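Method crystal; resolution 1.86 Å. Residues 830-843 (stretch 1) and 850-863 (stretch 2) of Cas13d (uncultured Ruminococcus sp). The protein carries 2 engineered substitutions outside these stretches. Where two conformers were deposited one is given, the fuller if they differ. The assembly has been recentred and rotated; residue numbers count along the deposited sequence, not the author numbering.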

ATOM      1  N   THR A 830      16.857  -2.880  -8.554  1.00 27.49           N
ATOM      2  CA  THR A 830      17.923  -2.517  -9.520  1.00 28.34           C
ATOM      3  C   THR A 830      17.346  -1.739 -10.700  1.00 25.76           C
ATOM      4  O   THR A 830      17.998  -0.856 -11.188  1.00 26.90           O
ATOM      5  N   VAL A 831      16.140  -2.067 -11.119  1.00 24.42           N
ATOM      6  CA  VAL A 831      15.555  -1.358 -12.281  1.00 25.11           C
ATOM      7  C   VAL A 831      15.425   0.117 -11.921  1.00 25.53           C
ATOM      8  O   VAL A 831      15.690   0.938 -12.751  1.00 26.37           O
ATOM      9  N   VAL A 832      14.931   0.407 -10.730  1.00 25.87           N
ATOM     10  CA  VAL A 832      14.780   1.823 -10.308  1.00 25.86           C
ATOM     11  C   VAL A 832      16.158   2.445 -10.138  1.00 28.90           C
ATOM     12  O   VAL A 832      16.379   3.521 -10.617  1.00 28.62           O
ATOM     13  N   ARG A 833      17.017   1.758  -9.396  1.00 27.62           N
ATOM     14  CA  ARG A 833      18.485   2.226  -9.384  0.50 32.51           C
ATOM     15  C   ARG A 833      19.306   2.537 -10.616  1.00 31.27           C
ATOM     16  O   ARG A 833      19.893   3.579 -10.661  1.00 35.00           O
ATOM     17  N   GLU A 834      19.092   1.735 -11.653  1.00 30.76           N
ATOM     18  CA  GLU A 834      19.801   1.794 -12.952  1.00 32.05           C
ATOM     19  C   GLU A 834      18.921   2.381 -14.057  1.00 33.76           C
ATOM     20  O   GLU A 834      19.303   2.290 -15.186  1.00 32.36           O
ATOM     21  N   LEU A 835      17.810   3.013 -13.704  1.00 28.36           N
ATOM     22  CA  LEU A 835      16.844   3.517 -14.704  1.00 31.62           C
ATOM     23  C   LEU A 835      17.520   4.500 -15.653  1.00 30.05           C
ATOM     24  O   LEU A 835      17.368   4.359 -16.837  1.00 30.44           O
ATOM     25  N   LYS A 836      18.273   5.443 -15.107  1.00 30.08           N
ATOM     26  CA  LYS A 836      18.921   6.505 -15.916  1.00 29.39           C
ATOM     27  C   LYS A 836      19.906   5.874 -16.904  1.00 31.05           C
ATOM     28  O   LYS A 836      20.050   6.369 -17.989  1.00 31.24           O
ATOM     29  N   GLU A 837      20.530   4.785 -16.501  1.00 31.03           N
ATOM     30  CA  GLU A 837      21.536   4.107 -17.335  1.00 33.23           C
ATOM     31  C   GLU A 837      20.922   3.547 -18.625  1.00 36.22           C
ATOM     32  O   GLU A 837      21.581   3.616 -19.635  1.00 34.36           O
ATOM     33  N   TYR A 838      19.712   2.992 -18.583  1.00 30.13           N
ATOM     34  CA  TYR A 838      19.180   2.313 -19.792  1.00 27.63           C
ATOM     35  C   TYR A 838      17.874   2.880 -20.342  1.00 31.69           C
ATOM     36  O   TYR A 838      17.568   2.597 -21.467  1.00 29.88           O
ATOM     37  N   ILE A 839      17.152   3.709 -19.596  1.00 29.97           N
ATOM     38  CA  ILE A 839      15.825   4.165 -20.098  1.00 29.14           C
ATOM     39  C   ILE A 839      15.980   4.927 -21.413  1.00 35.57           C
ATOM     40  O   ILE A 839      15.089   4.844 -22.212  1.00 33.89           O
ATOM     41  N   GLY A 840      17.102   5.611 -21.592  1.00 33.74           N
ATOM     42  CA  GLY A 840      17.393   6.408 -22.792  1.00 35.38           C
ATOM     43  C   GLY A 840      17.504   5.570 -24.048  1.00 42.58           C
ATOM     44  O   GLY A 840      17.332   6.136 -25.118  1.00 40.22           O
ATOM     45  N   ASP A 841      17.785   4.272 -23.912  1.00 39.81           N
ATOM     46  CA  ASP A 841      17.971   3.360 -25.070  1.00 37.08           C
ATOM     47  C   ASP A 841      16.651   2.788 -25.595  1.00 36.40           C
ATOM     48  O   ASP A 841      16.705   2.115 -26.584  1.00 37.38           O
ATOM     49  N   ILE A 842      15.525   3.034 -24.940  1.00 32.06           N
ATOM     50  CA  ILE A 842      14.230   2.458 -25.390  1.00 29.32           C
ATOM     51  C   ILE A 842      13.727   3.238 -26.605  1.00 37.59           C
ATOM     52  O   ILE A 842      13.572   4.441 -26.499  1.00 35.33           O
ATOM     53  N   ARG A 843      13.494   2.541 -27.711  1.00 32.48           N
ATOM     54  CA  ARG A 843      13.008   3.191 -28.947  1.00 38.25           C
ATOM     55  C   ARG A 843      11.598   3.742 -28.745  1.00 34.97           C
ATOM     56  O   ARG A 843      11.374   4.894 -29.062  1.00 36.47           O
ATOM     57  N   SER A 850       6.736  -2.477 -20.146  1.00 23.70           N
ATOM     58  CA  SER A 850       7.838  -2.551 -21.139  1.00 23.73           C
ATOM     59  C   SER A 850       9.084  -1.801 -20.663  1.00 22.57           C
ATOM     60  O   SER A 850      10.159  -2.231 -20.969  1.00 25.59           O
ATOM     61  N   ILE A 851       8.918  -0.679 -19.979  1.00 23.10           N
ATOM     62  CA  ILE A 851      10.120   0.034 -19.478  1.00 22.23           C
ATOM     63  C   ILE A 851      10.828  -0.857 -18.466  1.00 25.14           C
ATOM     64  O   ILE A 851      11.994  -1.030 -18.565  1.00 23.05           O
ATOM     65  N   TYR A 852      10.072  -1.427 -17.545  1.00 24.46           N
ATOM     66  CA  TYR A 852      10.684  -2.226 -16.466  1.00 22.63           C
ATOM     67  C   TYR A 852      11.446  -3.416 -17.046  1.00 21.28           C
ATOM     68  O   TYR A 852      12.561  -3.638 -16.675  1.00 22.66           O
ATOM     69  N   HIS A 853      10.813  -4.150 -17.941  1.00 22.59           N
ATOM     70  CA  HIS A 853      11.461  -5.343 -18.540  1.00 24.02           C
ATOM     71  C   HIS A 853      12.676  -4.953 -19.396  1.00 25.03           C
ATOM     72  O   HIS A 853      13.647  -5.676 -19.382  1.00 25.07           O
ATOM     73  N   TYR A 854      12.597  -3.856 -20.132  1.00 25.12           N
ATOM     74  CA  TYR A 854      13.785  -3.491 -20.932  1.00 25.30           C
ATOM     75  C   TYR A 854      14.964  -3.189 -20.003  1.00 25.20           C
ATOM     76  O   TYR A 854      16.019  -3.719 -20.185  1.00 24.75           O
ATOM     77  N   VAL A 855      14.744  -2.369 -18.991  1.00 23.20           N
ATOM     78  CA  VAL A 855      15.832  -2.016 -18.043  1.00 24.22           C
ATOM     79  C   VAL A 855      16.296  -3.284 -17.332  1.00 25.39           C
ATOM     80  O   VAL A 855      17.472  -3.485 -17.209  1.00 26.49           O
ATOM     81  N   MET A 856      15.364  -4.130 -16.930  1.00 25.76           N
ATOM     82  CA  MET A 856      15.743  -5.366 -16.211  1.00 25.45           C
ATOM     83  C   MET A 856      16.618  -6.237 -17.113  1.00 24.26           C
ATOM     84  O   MET A 856      17.600  -6.728 -16.641  1.00 27.84           O
ATOM     85  N   GLN A 857      16.236  -6.405 -18.369  1.00 24.72           N
ATOM     86  CA  GLN A 857      17.005  -7.249 -19.316  1.00 26.11           C
ATOM     87  C   GLN A 857      18.399  -6.653 -19.534  1.00 28.64           C
ATOM     88  O   GLN A 857      19.335  -7.396 -19.625  1.00 27.92           O
ATOM     89  N   ARG A 858      18.502  -5.337 -19.628  1.00 27.37           N
ATOM     90  CA  ARG A 858      19.831  -4.704 -19.783  1.00 28.47           C
ATOM     91  C   ARG A 858      20.674  -4.982 -18.538  1.00 33.72           C
ATOM     92  O   ARG A 858      21.836  -5.242 -18.678  1.00 30.75           O
ATOM     93  N   CYS A 859      20.077  -4.893 -17.353  1.00 28.19           N
ATOM     94  CA  CYS A 859      20.818  -5.159 -16.104  1.00 28.51           C
ATOM     95  C   CYS A 859      21.257  -6.623 -16.064  1.00 29.32           C
ATOM     96  O   CYS A 859      22.342  -6.887 -15.620  1.00 33.01           O
ATOM     97  N   ILE A 860      20.388  -7.538 -16.457  1.00 28.13           N
ATOM     98  CA  ILE A 860      20.723  -8.992 -16.408  1.00 31.87           C
ATOM     99  C   ILE A 860      21.859  -9.330 -17.378  1.00 34.72           C
ATOM    100  O   ILE A 860      22.694 -10.127 -17.020  1.00 32.28           O
ATOM    101  N   THR A 861      21.832  -8.750 -18.571  1.00 31.71           N
ATOM    102  CA  THR A 861      22.817  -9.091 -19.622  1.00 32.18           C
ATOM    103  C   THR A 861      24.096  -8.262 -19.523  1.00 38.41           C
ATOM    104  O   THR A 861      24.984  -8.523 -20.286  1.00 44.71           O
ATOM    105  N   LYS A 862      24.164  -7.294 -18.630  1.00 36.92           N
ATOM    106  CA  LYS A 862      25.391  -6.484 -18.501  1.00 45.35           C
ATOM    107  C   LYS A 862      26.562  -7.416 -18.194  1.00 51.30           C
ATOM    108  O   LYS A 862      26.460  -8.216 -17.284  1.00 49.09           O
ATOM    109  N   ARG A 863      27.651  -7.282 -18.958  1.00 59.75           N
ATOM    110  CA  ARG A 863      28.865  -8.118 -18.760  1.00 72.48           C
ATOM    111  C   ARG A 863      29.778  -7.434 -17.736  1.00 72.45           C
ATOM    112  O   ARG A 863      30.356  -6.380 -18.072  1.00 88.38           O
TER

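Stretch 2 is mostly helix, entered from earlier in the chain, and stretch 1 packs against one side of it. Stretch 1 is a less regular partner: a helix runs to Arg833, Glu834 leaves helical geometry and sits at the N-cap position of the next helix, and the chain then continues to Ile842. Together the two stretches bury 793 Å²; many of the contacts are between apolar side chains.

Val831 and Tyr838 point toward stretch 2 and are the most heavily covered residues. Val831 is in rotamer t. Its CG1 lies 3.7 Å from Tyr852 CD1 and 3.9 Å from Val855 CG1. Its CG2 reaches Met856 CE at 3.6 Å and sits over the face of the Tyr852 ring, a CH-pi contact. Met856 is folded, with chi angles t, p, p. Val832 points away and takes no part.

Tyr838, chi1 m, is a knob in a hole formed by Tyr854, Val855, Arg858 and Cys859. Arg858 CB stands over one face of the ring, 3.6 Å from its centroid. Val855 CG1 lies at the ring edge, 4.2 Å from Tyr838 CD2. Cys859 SG approaches obliquely, 3.9 Å from Tyr838 CE2. The same sulfur is 3.7 Å from Thr830 CG2 and 3.8 Å from Glu834 CB, so one sulfur touches all three residues. The hydroxyl of Tyr838 has Lys862 CD 3.9 Å from its OH, an aliphatic neighbour.

The main polar feature is centred on Arg858. This side chain is m at chi1, chi2 and chi3, which curls its guanidinium against the Tyr838 ring, with Tyr838 CE1 over one guanidinium face and 3.3 Å from Arg858 NH2. Arg858 NH1 donates to Asp841 OD2 at 2.8 Å with an angle of 156°. This is a salt bridge and the one hydrogen bond between the stretches. Arg858 NH1 also donates to Tyr854 OH, 2.9 Å away within stretch 2. One nitrogen therefore serves two acceptors, a carboxylate and a phenol. Asp841, chi1 m, is thus tied to stretch 2 by its OD2, while its CB lies 3.2 Å from Tyr854 OH.

Tyr854, chi1 t, packs against Ile842 and Tyr838. Ile842 CG1 is 3.3 Å from Tyr854 CD2, a tight apolar approach. Tyr838 O lies at the ring edge, 3.4 Å from Tyr854 CE2; this carbonyl already accepts from Asp841 N at 3.0 Å. Ile842, m then t, points sideways at CB, but its end comes nearer and places CD1 4.2 Å from Ile851 CG1.

Leu835 and Ile839 complete the apolar layer. Leu835 CD2 is 4.0 Å from Val855 CG2, and Ile839 CD1 is 3.9 Å from Ile851 CG2.

Several other polar groups have partners outside this contact. Thr861 OG1 donates to Gln857 O at 2.9 Å, inside its own stretch. Thr830 OG1, Tyr852 OH, His853 NE2 and both side-chain polar atoms of Gln857 are hydrogen-bonded elsewhere in the structure.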

ATOM      1  CB  THR A 830      18.661  -3.761 -10.004  1.00 27.79           C
ATOM      2  OG1 THR A 830      19.133  -4.394  -8.829  1.00 26.18           O
ATOM      3  CG2 THR A 830      19.790  -3.429 -10.948  1.00 28.83           C
ATOM      4  CB  VAL A 831      14.192  -1.958 -12.643  1.00 24.27           C
ATOM      5  CG1 VAL A 831      13.395  -1.040 -13.535  1.00 24.92           C
ATOM      6  CG2 VAL A 831      14.335  -3.334 -13.258  1.00 25.90           C
ATOM      7  CB  VAL A 832      13.932   1.964  -9.040  1.00 28.75           C
ATOM      8  CG1 VAL A 832      13.829   3.416  -8.636  1.00 30.99           C
ATOM      9  CG2 VAL A 832      12.563   1.381  -9.277  1.00 29.83           C
ATOM     10  CB  ARG A 833      19.282   1.272  -8.492  0.50 34.07           C
ATOM     11  CG  ARG A 833      20.674   1.784  -8.172  0.50 39.25           C
ATOM     12  CD  ARG A 833      21.399   0.890  -7.201  0.50 44.27           C
ATOM     13  NE  ARG A 833      21.115   1.332  -5.850  0.50 48.19           N
ATOM     14  CZ  ARG A 833      21.804   2.264  -5.206  0.50 48.65           C
ATOM     15  NH1 ARG A 833      23.047   2.527  -5.561  0.50 51.96           N
ATOM     16  NH2 ARG A 833      21.249   2.926  -4.210  0.50 43.34           N
ATOM     17  CB  GLU A 834      20.185   0.362 -13.311  1.00 35.41           C
ATOM     18  CG  GLU A 834      21.068  -0.307 -12.292  1.00 37.33           C
ATOM     19  CD  GLU A 834      22.433   0.327 -12.162  1.00 53.26           C
ATOM     20  OE1 GLU A 834      23.044   0.582 -13.187  1.00 64.51           O
ATOM     21  OE2 GLU A 834      22.874   0.562 -11.040  1.00 63.91           O
ATOM     22  CB  LEU A 835      15.808   4.309 -13.913  1.00 32.64           C
ATOM     23  CG  LEU A 835      14.350   4.180 -14.308  1.00 39.81           C
ATOM     24  CD1 LEU A 835      13.627   5.484 -14.066  1.00 36.22           C
ATOM     25  CD2 LEU A 835      14.164   3.682 -15.718  1.00 39.96           C
ATOM     26  CB  LYS A 836      19.586   7.541 -15.012  1.00 33.18           C
ATOM     27  CG  LYS A 836      20.390   8.603 -15.732  1.00 34.21           C
ATOM     28  CD  LYS A 836      21.830   8.233 -15.829  1.00 43.85           C
ATOM     29  CE  LYS A 836      22.663   9.221 -16.606  1.00 52.10           C
ATOM     30  NZ  LYS A 836      24.104   8.971 -16.393  1.00 53.27           N
ATOM     31  CB  GLU A 837      22.232   3.066 -16.468  1.00 36.20           C
ATOM     32  CG  GLU A 837      23.522   2.559 -17.042  1.00 52.31           C
ATOM     33  CD  GLU A 837      24.707   3.506 -17.011  1.00 60.29           C
ATOM     34  OE1 GLU A 837      25.665   3.232 -17.739  1.00 71.43           O
ATOM     35  OE2 GLU A 837      24.671   4.492 -16.277  1.00 50.95           O
ATOM     36  CB  TYR A 838      18.949   0.837 -19.483  1.00 29.13           C
ATOM     37  CG  TYR A 838      20.171   0.150 -18.951  1.00 29.35           C
ATOM     38  CD1 TYR A 838      21.285  -0.011 -19.751  1.00 35.84           C
ATOM     39  CD2 TYR A 838      20.231  -0.305 -17.653  1.00 32.53           C
ATOM     40  CE1 TYR A 838      22.428  -0.619 -19.279  1.00 36.17           C
ATOM     41  CE2 TYR A 838      21.364  -0.924 -17.164  1.00 32.90           C
ATOM     42  CZ  TYR A 838      22.466  -1.079 -17.983  1.00 36.23           C
ATOM     43  OH  TYR A 838      23.591  -1.674 -17.533  1.00 36.52           O
ATOM     44  CB  ILE A 839      15.026   4.949 -19.051  1.00 32.09           C
ATOM     45  CG1 ILE A 839      13.544   5.002 -19.413  1.00 33.49           C
ATOM     46  CG2 ILE A 839      15.601   6.332 -18.831  1.00 33.61           C
ATOM     47  CD1 ILE A 839      12.674   5.416 -18.271  1.00 32.38           C
ATOM     48  CB  ASP A 841      18.946   2.236 -24.730  1.00 37.15           C
ATOM     49  CG  ASP A 841      20.359   2.734 -24.525  1.00 51.86           C
ATOM     50  OD1 ASP A 841      20.632   3.853 -24.934  1.00 56.11           O
ATOM     51  OD2 ASP A 841      21.158   2.013 -23.941  1.00 49.48           O
ATOM     52  CB  ILE A 842      13.191   2.470 -24.250  1.00 30.57           C
ATOM     53  CG1 ILE A 842      13.659   1.700 -23.023  1.00 32.33           C
ATOM     54  CG2 ILE A 842      11.847   1.957 -24.716  1.00 32.43           C
ATOM     55  CD1 ILE A 842      12.677   1.764 -21.894  1.00 31.40           C
ATOM     56  CB  ARG A 843      13.021   2.172 -30.090  1.00 39.45           C
ATOM     57  CG  ARG A 843      12.419   2.676 -31.393  1.00 51.32           C
ATOM     58  CD  ARG A 843      12.475   1.662 -32.522  1.00 58.29           C
ATOM     59  NE  ARG A 843      11.652   1.984 -33.684  1.00 73.72           N
ATOM     60  CZ  ARG A 843      10.482   1.414 -33.982  1.00 79.11           C
ATOM     61  NH1 ARG A 843      10.148   0.246 -33.460  1.00 72.21           N
ATOM     62  NH2 ARG A 843       9.649   2.005 -34.816  1.00 70.76           N
ATOM     63  CB  SER A 850       7.438  -2.211 -22.540  1.00 29.06           C
ATOM     64  OG  SER A 850       6.797  -0.981 -22.574  1.00 49.21           O
ATOM     65  CB  ILE A 851       9.736   1.364 -18.821  1.00 22.21           C
ATOM     66  CG1 ILE A 851       9.111   2.330 -19.821  1.00 25.76           C
ATOM     67  CG2 ILE A 851      10.926   1.967 -18.110  1.00 24.80           C
ATOM     68  CD1 ILE A 851       8.524   3.549 -19.189  1.00 27.43           C
ATOM     69  CB  TYR A 852       9.555  -2.750 -15.583  1.00 22.52           C
ATOM     70  CG  TYR A 852       9.995  -3.657 -14.471  1.00 20.78           C
ATOM     71  CD1 TYR A 852      10.343  -3.152 -13.236  1.00 22.82           C
ATOM     72  CD2 TYR A 852      10.042  -5.018 -14.639  1.00 20.85           C
ATOM     73  CE1 TYR A 852      10.748  -3.975 -12.206  1.00 21.12           C
ATOM     74  CE2 TYR A 852      10.446  -5.856 -13.623  1.00 22.34           C
ATOM     75  CZ  TYR A 852      10.805  -5.336 -12.402  1.00 21.00           C
ATOM     76  OH  TYR A 852      11.186  -6.169 -11.414  1.00 23.19           O
ATOM     77  CB  HIS A 853      10.416  -6.264 -19.154  1.00 24.15           C
ATOM     78  CG  HIS A 853       9.662  -6.991 -18.099  1.00 25.44           C
ATOM     79  ND1 HIS A 853      10.251  -7.899 -17.281  1.00 24.49           N
ATOM     80  CD2 HIS A 853       8.389  -6.894 -17.688  1.00 25.66           C
ATOM     81  CE1 HIS A 853       9.370  -8.353 -16.438  1.00 23.73           C
ATOM     82  NE2 HIS A 853       8.239  -7.749 -16.657  1.00 22.59           N
ATOM     83  CB  TYR A 854      13.500  -2.304 -21.847  1.00 24.98           C
ATOM     84  CG  TYR A 854      14.750  -1.883 -22.566  1.00 27.13           C
ATOM     85  CD1 TYR A 854      15.197  -2.589 -23.664  1.00 32.72           C
ATOM     86  CD2 TYR A 854      15.532  -0.842 -22.104  1.00 28.73           C
ATOM     87  CE1 TYR A 854      16.372  -2.252 -24.301  1.00 31.37           C
ATOM     88  CE2 TYR A 854      16.712  -0.490 -22.728  1.00 29.39           C
ATOM     89  CZ  TYR A 854      17.130  -1.200 -23.832  1.00 31.45           C
ATOM     90  OH  TYR A 854      18.286  -0.877 -24.450  1.00 33.11           O
ATOM     91  CB  VAL A 855      15.374  -0.941 -17.041  1.00 25.11           C
ATOM     92  CG1 VAL A 855      16.421  -0.666 -15.988  1.00 27.33           C
ATOM     93  CG2 VAL A 855      14.947   0.334 -17.734  1.00 27.23           C
ATOM     94  CB  MET A 856      14.500  -6.166 -15.821  1.00 25.98           C
ATOM     95  CG  MET A 856      14.823  -7.464 -15.142  1.00 27.24           C
ATOM     96  SD  MET A 856      15.571  -7.309 -13.522  1.00 28.56           S
ATOM     97  CE  MET A 856      14.134  -6.879 -12.549  1.00 26.88           C
ATOM     98  CB  GLN A 857      16.177  -7.494 -20.573  1.00 27.92           C
ATOM     99  CG  GLN A 857      14.981  -8.382 -20.300  1.00 26.52           C
ATOM    100  CD  GLN A 857      14.026  -8.572 -21.445  1.00 30.33           C
ATOM    101  OE1 GLN A 857      14.311  -8.228 -22.576  1.00 31.00           O
ATOM    102  NE2 GLN A 857      12.875  -9.133 -21.141  1.00 27.56           N
ATOM    103  CB  ARG A 858      19.675  -3.208 -20.041  1.00 27.78           C
ATOM    104  CG  ARG A 858      19.130  -2.885 -21.420  1.00 27.73           C
ATOM    105  CD  ARG A 858      20.075  -3.271 -22.540  1.00 31.44           C
ATOM    106  NE  ARG A 858      21.401  -2.741 -22.325  1.00 31.87           N
ATOM    107  CZ  ARG A 858      21.801  -1.551 -22.718  1.00 33.73           C
ATOM    108  NH1 ARG A 858      20.979  -0.737 -23.345  1.00 33.96           N
ATOM    109  NH2 ARG A 858      23.028  -1.163 -22.472  1.00 38.04           N
ATOM    110  CB  CYS A 859      19.955  -4.895 -14.879  1.00 30.21           C
ATOM    111  SG  CYS A 859      19.498  -3.164 -14.615  0.87 31.70           S
ATOM    112  CB  ILE A 860      19.487  -9.856 -16.711  1.00 31.71           C
ATOM    113  CG1 ILE A 860      18.373  -9.657 -15.688  1.00 35.02           C
ATOM    114  CG2 ILE A 860      19.867 -11.313 -16.843  1.00 30.20           C
ATOM    115  CD1 ILE A 860      18.596 -10.378 -14.417  1.00 41.11           C
ATOM    116  CB  THR A 861      22.189  -8.953 -21.002  1.00 31.61           C
ATOM    117  OG1 THR A 861      21.773  -7.601 -21.154  1.00 31.78           O
ATOM    118  CG2 THR A 861      21.031  -9.897 -21.199  1.00 33.98           C
ATOM    119  CB  LYS A 862      25.207  -5.456 -17.393  1.00 45.62           C
ATOM    120  CG  LYS A 862      26.315  -4.433 -17.279  1.00 52.87           C
ATOM    121  CD  LYS A 862      26.372  -3.813 -15.926  1.00 55.22           C
ATOM    122  CE  LYS A 862      27.480  -2.790 -15.817  1.00 71.61           C
ATOM    123  NZ  LYS A 862      27.971  -2.376 -17.152  1.00 76.34           N
ATOM    124  CB  ARG A 863      29.591  -8.328 -20.093  1.00 79.23           C
ATOM    125  CG  ARG A 863      29.746  -9.788 -20.493  1.00 81.84           C
ATOM    126  CD  ARG A 863      28.544 -10.306 -21.262  1.00 77.16           C
ATOM    127  NE  ARG A 863      28.355  -9.614 -22.529  1.00 83.52           N
ATOM    128  CZ  ARG A 863      28.888  -9.999 -23.684  1.00 89.26           C
ATOM    129  NH1 ARG A 863      29.927 -10.816 -23.694  1.00 89.87           N
ATOM    130  NH2 ARG A 863      28.381  -9.563 -24.823  1.00 74.22           N
TER